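Local coordinates for protein nitrite oxidoreductase subunit B (PDB 7B04) that probably passes electrons along a row of iron-sulfur clusters within the complex that oxidises nitrite to nitrate, at residues Y111-F117 and Q296-E300; D147-S152 and S165-Y170. All blocks are in the same frame, centred on the assembly; numbering follows the deposited sequence.

Contact 1 of 2, residues Y111-F117 and Q296-E300; sequences YEGDTIF and QFGTE
The backbone N-H of I116 points at F297 O across 3.2 Å, nearly straight at 164°, and joins the first turn of helix 116-123 to the loop that follows strand 291-292. T115 is the N-cap of that helix: its OG1 accepts from E118 N and, weakly, from F117 N. A threonine suits this place because its hydroxyl turns back to the helix while CG2 packs on G298 CA at 3.9 Å. Glycine suits the place of G298: a CB there would fall on T115 CB, and at a phi of 91° it would also press on the preceding carbonyl. Apolar residues fill the flanks. I116 CG2 meets F297 CD1 at 4.2 Å, and the F297 ring continues onto T79 and L80 of helix 75-81. At the other end the chi1 of Y111, 174°, swings the ring away from its own N-H and brings Y111 OH to 3.9 Å from Q296 CB. The two side chains cross at about a right angle, and I1144 of subunit A packs on both. F117 carries I116 CG1 over one ring face, while in the plane of the ring its edge atom CE2 lies 3.5 Å from G298 O.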
loop_
_atom_site.group_PDB
_atom_site.type_symbol
_atom_site.label_atom_id
_atom_site.label_comp_id
_atom_site.label_asym_id
_atom_site.label_seq_id
_atom_site.Cartn_x
_atom_site.Cartn_y
_atom_site.Cartn_z
ATOM N N TYR A 111 -39.470 0.208 4.943
ATOM C CA TYR A 111 -39.067 1.374 4.167
ATOM C C TYR A 111 -40.168 1.654 3.151
ATOM O O TYR A 111 -40.458 0.806 2.300
ATOM C CB TYR A 111 -37.722 1.109 3.487
ATOM C CG TYR A 111 -37.211 2.171 2.531
ATOM C CD1 TYR A 111 -36.775 3.408 2.991
ATOM C CD2 TYR A 111 -37.120 1.912 1.168
ATOM C CE1 TYR A 111 -36.290 4.368 2.114
ATOM C CE2 TYR A 111 -36.637 2.862 0.287
ATOM C CZ TYR A 111 -36.224 4.087 0.763
ATOM O OH TYR A 111 -35.744 5.028 -0.117
ATOM N N GLU A 112 -40.772 2.837 3.233
ATOM C CA GLU A 112 -41.894 3.192 2.376
ATOM C C GLU A 112 -41.462 4.031 1.183
ATOM O O GLU A 112 -42.317 4.584 0.482
ATOM C CB GLU A 112 -42.967 3.936 3.176
ATOM C CG GLU A 112 -43.285 3.336 4.542
ATOM C CD GLU A 112 -44.259 2.171 4.472
ATOM O OE1 GLU A 112 -44.675 1.801 3.354
ATOM O OE2 GLU A 112 -44.612 1.631 5.542
ATOM N N GLY A 113 -40.156 4.128 0.932
ATOM C CA GLY A 113 -39.661 4.798 -0.248
ATOM C C GLY A 113 -39.596 3.868 -1.444
ATOM O O GLY A 113 -39.695 2.648 -1.325
ATOM N N ASP A 114 -39.420 4.469 -2.615
ATOM C CA ASP A 114 -39.423 3.726 -3.867
ATOM C C ASP A 114 -38.032 3.207 -4.201
ATOM O O ASP A 114 -37.036 3.924 -4.068
ATOM C CB ASP A 114 -39.932 4.605 -5.011
ATOM C CG ASP A 114 -41.351 5.085 -4.796
ATOM O OD1 ASP A 114 -42.085 4.449 -4.011
ATOM O OD2 ASP A 114 -41.730 6.101 -5.413
ATOM N N THR A 115 -37.975 1.947 -4.621
ATOM C CA THR A 115 -36.742 1.344 -5.095
ATOM C C THR A 115 -36.441 1.823 -6.513
ATOM O O THR A 115 -37.262 2.474 -7.166
ATOM C CB THR A 115 -36.838 -0.180 -5.060
ATOM O OG1 THR A 115 -37.694 -0.632 -6.118
ATOM C CG2 THR A 115 -37.404 -0.644 -3.731
ATOM N N ILE A 116 -35.234 1.503 -6.987
ATOM C CA ILE A 116 -34.850 1.876 -8.347
ATOM C C ILE A 116 -35.812 1.278 -9.366
ATOM O O ILE A 116 -36.034 1.855 -10.437
ATOM C CB ILE A 116 -33.393 1.458 -8.629
ATOM C CG1 ILE A 116 -33.232 -0.059 -8.518
ATOM C CG2 ILE A 116 -32.443 2.169 -7.680
ATOM C CD1 ILE A 116 -31.972 -0.587 -9.167
ATOM N N PHE A 117 -36.396 0.119 -9.054
ATOM C CA PHE A 117 -37.398 -0.468 -9.935
ATOM C C PHE A 117 -38.709 0.305 -9.867
ATOM O O PHE A 117 -39.331 0.579 -10.902
ATOM C CB PHE A 117 -37.614 -1.938 -9.575
ATOM C CG PHE A 117 -36.339 -2.716 -9.417
ATOM C CD1 PHE A 117 -35.644 -3.166 -10.527
ATOM C CD2 PHE A 117 -35.835 -2.994 -8.157
ATOM C CE1 PHE A 117 -34.469 -3.882 -10.384
ATOM C CE2 PHE A 117 -34.661 -3.708 -8.007
ATOM C CZ PHE A 117 -33.977 -4.152 -9.122
ATOM N N GLN A 296 -31.861 0.884 0.305
ATOM C CA GLN A 296 -32.781 1.774 -0.403
ATOM C C GLN A 296 -32.956 1.373 -1.856
ATOM O O GLN A 296 -34.064 1.475 -2.399
ATOM C CB GLN A 296 -32.252 3.204 -0.352
ATOM C CG GLN A 296 -32.082 3.806 1.024
ATOM C CD GLN A 296 -30.654 3.714 1.524
ATOM O OE1 GLN A 296 -29.716 3.828 0.748
ATOM N NE2 GLN A 296 -30.486 3.500 2.830
ATOM N N PHE A 297 -31.878 0.901 -2.486
ATOM C CA PHE A 297 -31.920 0.550 -3.900
ATOM C C PHE A 297 -32.907 -0.576 -4.195
ATOM O O PHE A 297 -33.512 -0.600 -5.276
ATOM C CB PHE A 297 -30.514 0.197 -4.372
ATOM C CG PHE A 297 -29.545 1.353 -4.290
ATOM C CD1 PHE A 297 -30.003 2.661 -4.301
ATOM C CD2 PHE A 297 -28.182 1.131 -4.195
ATOM C CE1 PHE A 297 -29.123 3.722 -4.227
ATOM C CE2 PHE A 297 -27.293 2.188 -4.122
ATOM C CZ PHE A 297 -27.768 3.489 -4.137
ATOM N N GLY A 298 -33.084 -1.509 -3.265
ATOM C CA GLY A 298 -34.061 -2.559 -3.442
ATOM C C GLY A 298 -33.554 -3.820 -4.103
ATOM O O GLY A 298 -34.356 -4.579 -4.654
ATOM N N THR A 299 -32.249 -4.056 -4.117
ATOM C CA THR A 299 -31.737 -5.266 -4.742
ATOM C C THR A 299 -31.552 -6.418 -3.761
ATOM O O THR A 299 -31.365 -7.555 -4.205
ATOM C CB THR A 299 -30.409 -4.980 -5.446
ATOM O OG1 THR A 299 -29.372 -4.817 -4.472
ATOM C CG2 THR A 299 -30.511 -3.722 -6.293
ATOM N N GLU A 300 -31.655 -6.161 -2.454
ATOM C CA GLU A 300 -31.280 -7.102 -1.403
ATOM C C GLU A 300 -29.820 -7.522 -1.555
ATOM O O GLU A 300 -29.540 -8.659 -1.962
ATOM C CB GLU A 300 -32.190 -8.335 -1.394
ATOM C CG GLU A 300 -32.345 -8.961 -0.012
ATOM C CD GLU A 300 -33.484 -9.957 0.074
ATOM O OE1 GLU A 300 -34.647 -9.519 0.182
ATOM O OE2 GLU A 300 -33.213 -11.177 0.058
#

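Contact 2 of 2, residues D147-S152 and S165-Y170; sequences DTAKSS and SRWFFY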
loop_
_atom_site.group_PDB
_atom_site.type_symbol
_atom_site.label_atom_id
_atom_site.label_comp_id
_atom_site.label_asym_id
_atom_site.label_seq_id
_atom_site.Cartn_x
_atom_site.Cartn_y
_atom_site.Cartn_z
ATOM N N ASP A 147 -8.647 8.717 1.976
ATOM C CA ASP A 147 -8.330 9.313 3.276
ATOM C C ASP A 147 -8.757 10.777 3.354
ATOM O O ASP A 147 -8.136 11.585 4.049
ATOM C CB ASP A 147 -6.841 9.167 3.597
ATOM C CG ASP A 147 -6.428 7.722 3.791
ATOM O OD1 ASP A 147 -7.295 6.897 4.148
ATOM O OD2 ASP A 147 -5.236 7.410 3.588
ATOM N N THR A 148 -9.823 11.128 2.641
ATOM C CA THR A 148 -10.375 12.475 2.665
ATOM C C THR A 148 -11.510 12.512 3.680
ATOM O O THR A 148 -12.511 11.805 3.523
ATOM C CB THR A 148 -10.873 12.889 1.280
ATOM O OG1 THR A 148 -9.820 12.721 0.321
ATOM C CG2 THR A 148 -11.318 14.343 1.286
ATOM N N ALA A 149 -11.354 13.331 4.713
ATOM C CA ALA A 149 -12.294 13.370 5.822
ATOM C C ALA A 149 -13.292 14.508 5.654
ATOM O O ALA A 149 -13.020 15.508 4.988
ATOM C CB ALA A 149 -11.554 13.526 7.153
ATOM N N LYS A 150 -14.463 14.334 6.261
ATOM C CA LYS A 150 -15.426 15.414 6.416
ATOM C C LYS A 150 -15.084 16.188 7.683
ATOM O O LYS A 150 -14.821 15.586 8.728
ATOM C CB LYS A 150 -16.851 14.864 6.487
ATOM C CG LYS A 150 -17.936 15.927 6.458
ATOM C CD LYS A 150 -18.522 16.152 7.842
ATOM C CE LYS A 150 -19.732 17.069 7.787
ATOM N NZ LYS A 150 -19.359 18.454 7.386
ATOM N N SER A 151 -15.080 17.516 7.591
ATOM C CA SER A 151 -14.714 18.362 8.716
ATOM C C SER A 151 -15.811 19.375 9.011
ATOM O O SER A 151 -16.497 19.857 8.107
ATOM C CB SER A 151 -13.393 19.099 8.448
ATOM O OG SER A 151 -13.077 19.988 9.505
ATOM N N SER A 152 -15.975 19.684 10.302
ATOM C CA SER A 152 -16.870 20.761 10.714
ATOM C C SER A 152 -16.333 22.135 10.331
ATOM O O SER A 152 -17.114 23.088 10.247
ATOM C CB SER A 152 -17.116 20.693 12.222
ATOM O OG SER A 152 -15.940 21.010 12.947
ATOM N N SER A 165 -16.009 14.415 14.934
ATOM C CA SER A 165 -16.285 15.628 14.167
ATOM C C SER A 165 -15.589 15.578 12.811
ATOM O O SER A 165 -16.212 15.810 11.768
ATOM C CB SER A 165 -15.845 16.862 14.960
ATOM O OG SER A 165 -14.445 16.841 15.174
ATOM N N ARG A 166 -14.296 15.274 12.809
ATOM C CA ARG A 166 -13.537 15.033 11.588
ATOM C C ARG A 166 -13.446 13.525 11.396
ATOM O O ARG A 166 -12.858 12.828 12.230
ATOM C CB ARG A 166 -12.146 15.665 11.680
ATOM C CG ARG A 166 -11.393 15.768 10.361
ATOM C CD ARG A 166 -10.117 16.579 10.543
ATOM N NE ARG A 166 -10.397 17.968 10.895
ATOM C CZ ARG A 166 -9.466 18.860 11.217
ATOM N NH1 ARG A 166 -8.192 18.499 11.277
ATOM N NH2 ARG A 166 -9.814 20.104 11.517
ATOM N N TRP A 167 -14.021 13.019 10.306
ATOM C CA TRP A 167 -14.220 11.582 10.199
ATOM C C TRP A 167 -14.144 11.116 8.755
ATOM O O TRP A 167 -14.372 11.880 7.813
ATOM C CB TRP A 167 -15.577 11.176 10.784
ATOM C CG TRP A 167 -16.733 11.730 9.999
ATOM C CD1 TRP A 167 -17.329 12.945 10.168
ATOM C CD2 TRP A 167 -17.418 11.095 8.911
ATOM N NE1 TRP A 167 -18.347 13.105 9.259
ATOM C CE2 TRP A 167 -18.422 11.983 8.476
ATOM C CE3 TRP A 167 -17.284 9.861 8.267
ATOM C CZ2 TRP A 167 -19.287 11.676 7.427
ATOM C CZ3 TRP A 167 -18.142 9.559 7.226
ATOM C CH2 TRP A 167 -19.131 10.462 6.816
ATOM N N PHE A 168 -13.824 9.833 8.606
ATOM C CA PHE A 168 -13.880 9.094 7.352
ATOM C C PHE A 168 -13.706 7.618 7.672
ATOM O O PHE A 168 -13.031 7.261 8.643
ATOM C CB PHE A 168 -12.814 9.565 6.350
ATOM C CG PHE A 168 -11.426 9.059 6.642
ATOM C CD1 PHE A 168 -10.879 8.028 5.898
ATOM C CD2 PHE A 168 -10.661 9.630 7.642
ATOM C CE1 PHE A 168 -9.601 7.572 6.148
ATOM C CE2 PHE A 168 -9.381 9.172 7.903
ATOM C CZ PHE A 168 -8.852 8.139 7.156
ATOM N N PHE A 169 -14.332 6.766 6.863
ATOM C CA PHE A 169 -14.244 5.325 7.050
ATOM C C PHE A 169 -14.160 4.661 5.685
ATOM O O PHE A 169 -14.295 5.309 4.643
ATOM C CB PHE A 169 -15.428 4.776 7.865
ATOM C CG PHE A 169 -16.751 4.832 7.149
ATOM C CD1 PHE A 169 -17.543 5.966 7.219
ATOM C CD2 PHE A 169 -17.213 3.743 6.424
ATOM C CE1 PHE A 169 -18.763 6.020 6.569
ATOM C CE2 PHE A 169 -18.430 3.792 5.770
ATOM C CZ PHE A 169 -19.206 4.931 5.844
ATOM N N TYR A 170 -13.938 3.351 5.698
ATOM C CA TYR A 170 -13.633 2.592 4.494
ATOM C C TYR A 170 -14.795 1.671 4.152
ATOM O O TYR A 170 -15.327 0.982 5.029
ATOM C CB TYR A 170 -12.346 1.785 4.673
ATOM C CG TYR A 170 -11.133 2.638 4.956
ATOM C CD1 TYR A 170 -10.823 3.724 4.148
ATOM C CD2 TYR A 170 -10.297 2.359 6.030
ATOM C CE1 TYR A 170 -9.715 4.509 4.401
ATOM C CE2 TYR A 170 -9.185 3.139 6.291
ATOM C CZ TYR A 170 -8.900 4.212 5.472
ATOM O OH TYR A 170 -7.798 4.993 5.719
#
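F168 meets D147 because its CG sits between the backbone N and the carbonyl carbon (chi1 77°), a rotamer that lays one ring face toward D147 C. In Y170, CG lies anti to the carbonyl carbon (chi1 -60°), which carries the hydroxyl to the same aspartate. Between the two segments runs a single antiparallel beta bridge, a hydrogen-bonded pair leading into strand 169-173: K150 N gives to W167 O at 2.9 Å and W167 N returns to K150 O at 3.1 Å. That second carbonyl also receives a CA-H...O contact from R166 CA. The aspartate suits a buried polar junction with two acceptor oxygens. OD1 takes the Y170 hydroxyl on its syn side, 24° out of the carboxylate plane, and it lies at the edge of the tyrosine ring; OD2 forms a salt bridge with R919 of subunit A, whose positive charge would tend to stabilise the carboxylate. With an alanine in place of D147, R919 of subunit A would probably lose this charged mate and the Y170 hydroxyl this acceptor. The small A149 suits the close approach of the chains, its CB lying 3.3 Å from W167 O and 4.0 Å from F168 CD2, and it also touches R166 CG at 3.9 Å. The long arm of R166 passes this methyl group, and its guanidinium pairs with E157, which S151 OG also binds, so one glutamate joins both segments. On W167 the aliphatic part of K150 does the packing, a role for which a lysine's long methylene chain is well suited. K150 CB rides over one face of the indole near its rim, and the bent chain then brings CD to 3.4 Å from W167 NE1.

In the fold
Both segments of contact 2 fall between those of contact 1 in the sequence, yet the two contacts do not touch: their centres are 27 Å apart and their nearest atoms about 12 Å. Each approaches a different [4Fe-4S] cluster. Between nearest atoms, the side chain of T299 in contact 1 is about 3 Å from that of C178, a ligand of cluster #3, and about 5 Å from the cluster itself. Likewise in contact 2 the side chain of Y170 is about 4 Å from that of C35, a ligand of cluster #1, and about 6 Å from the cluster. Subunit A borders both, lightly at 111-117/296-300 and extensively at 147-152/165-170, where polar bonds cross the interface.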